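Local coordinates for DNA repair protein MmcB-related protein (Silicibacter pomeroyi, PDB 3DNX), which is of unknown function but probably takes part in DNA repair, as a member of the PDDEXK nuclease-like clan, at residues Pro12-Val20 and Trp55-Arg63. Residues are numbered along the deposited sequence; the frame is centred on the assembly and turned at random. Where two conformers were deposited one is given.
Sequences PGQRLARGV and WVIECKSSR. With NA (sodium ion), chain C.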
loop_
_atom_site.group_PDB
_atom_site.type_symbol
_atom_site.label_atom_id
_atom_site.label_comp_id
_atom_site.label_asym_id
_atom_site.label_seq_id
_atom_site.Cartn_x
_atom_site.Cartn_y
_atom_site.Cartn_z
ATOM N N PRO A 12 13.050 -20.597 1.271
ATOM C CA PRO A 12 12.397 -21.091 0.032
ATOM C C PRO A 12 11.029 -20.453 -0.319
ATOM O O PRO A 12 10.780 -20.086 -1.480
ATOM C CB PRO A 12 12.274 -22.599 0.293
ATOM C CG PRO A 12 13.403 -22.913 1.218
ATOM C CD PRO A 12 13.487 -21.718 2.138
ATOM N N GLY A 13 10.144 -20.307 0.663
ATOM C CA GLY A 13 8.843 -19.668 0.369
ATOM C C GLY A 13 8.989 -18.212 -0.040
ATOM O O GLY A 13 8.238 -17.679 -0.896
ATOM N N GLN A 14 9.964 -17.534 0.564
ATOM C CA GLN A 14 10.186 -16.150 0.233
ATOM C C GLN A 14 10.697 -16.009 -1.184
ATOM O O GLN A 14 10.460 -14.990 -1.816
ATOM C CB GLN A 14 11.163 -15.490 1.215
ATOM C CG GLN A 14 10.587 -15.260 2.613
ATOM C CD GLN A 14 11.600 -14.698 3.566
ATOM O OE1 GLN A 14 12.706 -15.220 3.695
ATOM N NE2 GLN A 14 11.221 -13.630 4.269
ATOM N N ARG A 15 11.464 -16.991 -1.631
ATOM C CA ARG A 15 11.995 -17.012 -2.987
ATOM C C ARG A 15 10.870 -17.066 -3.997
ATOM O O ARG A 15 10.816 -16.259 -4.914
ATOM C CB ARG A 15 12.944 -18.209 -3.142
ATOM C CG ARG A 15 14.353 -17.984 -2.558
ATOM C CD ARG A 15 15.239 -19.188 -2.813
ATOM N NE ARG A 15 16.661 -18.901 -2.626
ATOM C CZ ARG A 15 17.538 -18.589 -3.591
ATOM N NH1 ARG A 15 18.808 -18.373 -3.266
ATOM N NH2 ARG A 15 17.182 -18.493 -4.875
ATOM N N LEU A 16 9.975 -18.037 -3.829
ATOM C CA LEU A 16 8.817 -18.162 -4.707
ATOM C C LEU A 16 8.017 -16.859 -4.695
ATOM O O LEU A 16 7.644 -16.377 -5.752
ATOM C CB LEU A 16 7.915 -19.346 -4.305
ATOM C CG LEU A 16 8.516 -20.757 -4.355
ATOM C CD1 LEU A 16 7.585 -21.786 -3.673
ATOM C CD2 LEU A 16 8.769 -21.135 -5.791
ATOM N N ALA A 17 7.808 -16.272 -3.508
ATOM C CA ALA A 17 7.003 -15.081 -3.417
ATOM C C ALA A 17 7.654 -13.898 -4.183
ATOM O O ALA A 17 6.958 -13.007 -4.674
ATOM C CB ALA A 17 6.754 -14.693 -1.971
ATOM N N ARG A 18 8.979 -13.860 -4.185
ATOM C CA ARG A 18 9.703 -12.825 -4.972
ATOM C C ARG A 18 9.414 -12.915 -6.421
ATOM O O ARG A 18 9.072 -11.913 -7.046
ATOM C CB ARG A 18 11.211 -12.911 -4.718
ATOM C CG ARG A 18 12.053 -11.726 -5.247
ATOM C CD ARG A 18 13.475 -12.118 -4.854
ATOM N NE ARG A 18 14.485 -11.121 -5.033
ATOM C CZ ARG A 18 15.416 -11.144 -5.980
ATOM N NH1 ARG A 18 16.325 -10.173 -5.990
ATOM N NH2 ARG A 18 15.448 -12.097 -6.917
ATOM N N GLY A 19 9.469 -14.133 -6.956
ATOM C CA GLY A 19 9.171 -14.361 -8.372
ATOM C C GLY A 19 7.748 -14.111 -8.709
ATOM O O GLY A 19 7.438 -13.460 -9.720
ATOM N N VAL A 20 6.843 -14.512 -7.805
ATOM C CA VAL A 20 5.436 -14.224 -8.006
ATOM C C VAL A 20 5.159 -12.709 -8.084
ATOM O O VAL A 20 4.416 -12.240 -8.995
ATOM C CB VAL A 20 4.539 -14.904 -6.891
ATOM C CG1 VAL A 20 3.104 -14.433 -7.027
ATOM C CG2 VAL A 20 4.620 -16.445 -6.985
ATOM N N TRP A 55 -6.367 -11.714 -5.514
ATOM C CA TRP A 55 -5.785 -13.029 -5.704
ATOM C C TRP A 55 -5.017 -13.439 -4.470
ATOM O O TRP A 55 -4.319 -12.635 -3.867
ATOM C CB TRP A 55 -4.803 -12.991 -6.865
ATOM C CG TRP A 55 -5.418 -12.852 -8.216
ATOM C CD1 TRP A 55 -6.705 -12.529 -8.524
ATOM C CD2 TRP A 55 -4.734 -12.994 -9.462
ATOM N NE1 TRP A 55 -6.862 -12.439 -9.890
ATOM C CE2 TRP A 55 -5.664 -12.733 -10.486
ATOM C CE3 TRP A 55 -3.429 -13.281 -9.802
ATOM C CZ2 TRP A 55 -5.331 -12.789 -11.835
ATOM C CZ3 TRP A 55 -3.098 -13.350 -11.167
ATOM C CH2 TRP A 55 -4.056 -13.100 -12.146
ATOM N N VAL A 56 -5.185 -14.679 -4.066
ATOM C CA VAL A 56 -4.385 -15.267 -3.020
ATOM C C VAL A 56 -3.494 -16.297 -3.707
ATOM O O VAL A 56 -3.968 -17.152 -4.500
ATOM C CB VAL A 56 -5.262 -15.923 -1.946
ATOM C CG1 VAL A 56 -4.465 -16.995 -1.144
ATOM C CG2 VAL A 56 -5.896 -14.831 -1.063
ATOM N N ILE A 57 -2.203 -16.213 -3.402
ATOM C CA ILE A 57 -1.227 -17.167 -3.906
ATOM C C ILE A 57 -0.484 -17.773 -2.728
ATOM O O ILE A 57 0.194 -17.070 -1.966
ATOM C CB ILE A 57 -0.219 -16.528 -4.895
ATOM C CG1 ILE A 57 -0.963 -15.911 -6.066
ATOM C CG2 ILE A 57 0.807 -17.551 -5.428
ATOM C CD1 ILE A 57 -0.914 -14.426 -6.038
ATOM N N GLU A 58 -0.625 -19.093 -2.589
ATOM C CA GLU A 58 0.094 -19.843 -1.607
ATOM C C GLU A 58 1.329 -20.466 -2.243
ATOM O O GLU A 58 1.208 -21.311 -3.171
ATOM C CB GLU A 58 -0.811 -20.936 -1.009
ATOM C CG GLU A 58 -1.855 -20.429 -0.077
ATOM C CD GLU A 58 -1.261 -19.849 1.184
ATOM O OE1 GLU A 58 -0.869 -20.637 2.071
ATOM O OE2 GLU A 58 -1.188 -18.610 1.292
ATOM N N CYS A 59 2.472 -20.132 -1.671
ATOM C CA CYS A 59 3.776 -20.501 -2.169
ATOM C C CYS A 59 4.270 -21.706 -1.404
ATOM O O CYS A 59 4.703 -21.595 -0.278
ATOM C CB CYS A 59 4.751 -19.324 -2.050
ATOM S SG CYS A 59 4.211 -17.871 -2.978
ATOM N N LYS A 60 4.216 -22.883 -2.023
ATOM C CA LYS A 60 4.645 -24.099 -1.346
ATOM C C LYS A 60 6.008 -24.559 -1.870
ATOM O O LYS A 60 6.171 -24.872 -3.031
ATOM C CB LYS A 60 3.588 -25.177 -1.501
ATOM C CG LYS A 60 2.233 -24.757 -0.960
ATOM C CD LYS A 60 2.377 -24.508 0.539
ATOM C CE LYS A 60 1.123 -24.042 1.159
ATOM N NZ LYS A 60 1.281 -23.787 2.644
ATOM N N SER A 61 6.978 -24.608 -0.974
ATOM C CA SER A 61 8.356 -24.806 -1.350
ATOM C C SER A 61 8.739 -26.293 -1.337
ATOM O O SER A 61 9.822 -26.653 -1.828
ATOM C CB SER A 61 9.221 -24.001 -0.399
ATOM O OG SER A 61 8.963 -24.403 0.957
ATOM N N SER A 62 7.819 -27.126 -0.811
ATOM C CA SER A 62 8.013 -28.573 -0.631
ATOM C C SER A 62 6.649 -29.262 -0.576
ATOM O O SER A 62 5.660 -28.640 -0.239
ATOM C CB SER A 62 8.727 -28.857 0.712
ATOM O OG SER A 62 10.043 -29.344 0.539
ATOM N N ARG A 63 6.612 -30.560 -0.847
ATOM C CA ARG A 63 5.426 -31.384 -0.540
ATOM C C ARG A 63 4.943 -31.280 0.912
ATOM O O ARG A 63 3.734 -31.243 1.170
ATOM C CB ARG A 63 5.723 -32.842 -0.824
ATOM C CG ARG A 63 5.648 -33.170 -2.270
ATOM C CD ARG A 63 5.657 -34.643 -2.456
ATOM N NE ARG A 63 4.394 -35.251 -2.031
ATOM C CZ ARG A 63 4.031 -36.491 -2.327
ATOM N NH1 ARG A 63 4.827 -37.266 -3.050
ATOM N NH2 ARG A 63 2.868 -36.967 -1.896
HETATM NA NA NA C . 5.186 -21.698 2.191
HETATM O O HOH W 1 2.889 -21.475 2.533
HETATM O O HOH W 2 5.810 -19.554 2.113
HETATM O O HOH W 3 5.386 -22.325 4.421
#
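Leu16, Ala17 and Val20 rest on Cys59 and Ile57, joining the first helix to a central strand of the mixed sheet, an alpha/beta core consistent with the PDDEXK nuclease-like fold. Helix and strand run roughly antiparallel, at 142°, with axes 8.5 Å apart at closest approach; Ile57 and Cys59, on the same face of the strand, turn toward the helix. The contact illustrates how one small side chain can serve several helical neighbours. Cys59 CB lies 3.9 Å from Leu16 CB. Its SG, set beside the backbone N by a chi1 of -60°, reaches along the strand to Ala17, with SG 4.0 Å from Ala17 CA, and meets the Val20 branch CG2 at 4.3 Å. Toward the start of strand 54-59, Val20 CG1 meets Ile57 CD1 at 4.1 Å as the two side chains pass alongside one another, pointing in opposing senses; Ala85 on strand 81-86 borders both residues.

Toward the N-terminus of the helix the apolar core gives way to a more open, polar end. Leu16 CD1 approaches Lys60 O at 3.5 Å, while Pro12 CB presses on Ser61 CB at 3.4 Å, tighter than ordinary van der Waals contact, at this partly solvent-exposed margin. Cys59 serves both regions: its side chain packs against the helix, while its backbone carbonyl binds a sodium ion with Asp65 and three waters. The CB of Lys60 is directed away from the helix, and its NZ forms a salt bridge with Asp69. This NZ also donates to a sodium-bound water, and the ion itself sits 2.5 Å from Cys59 O.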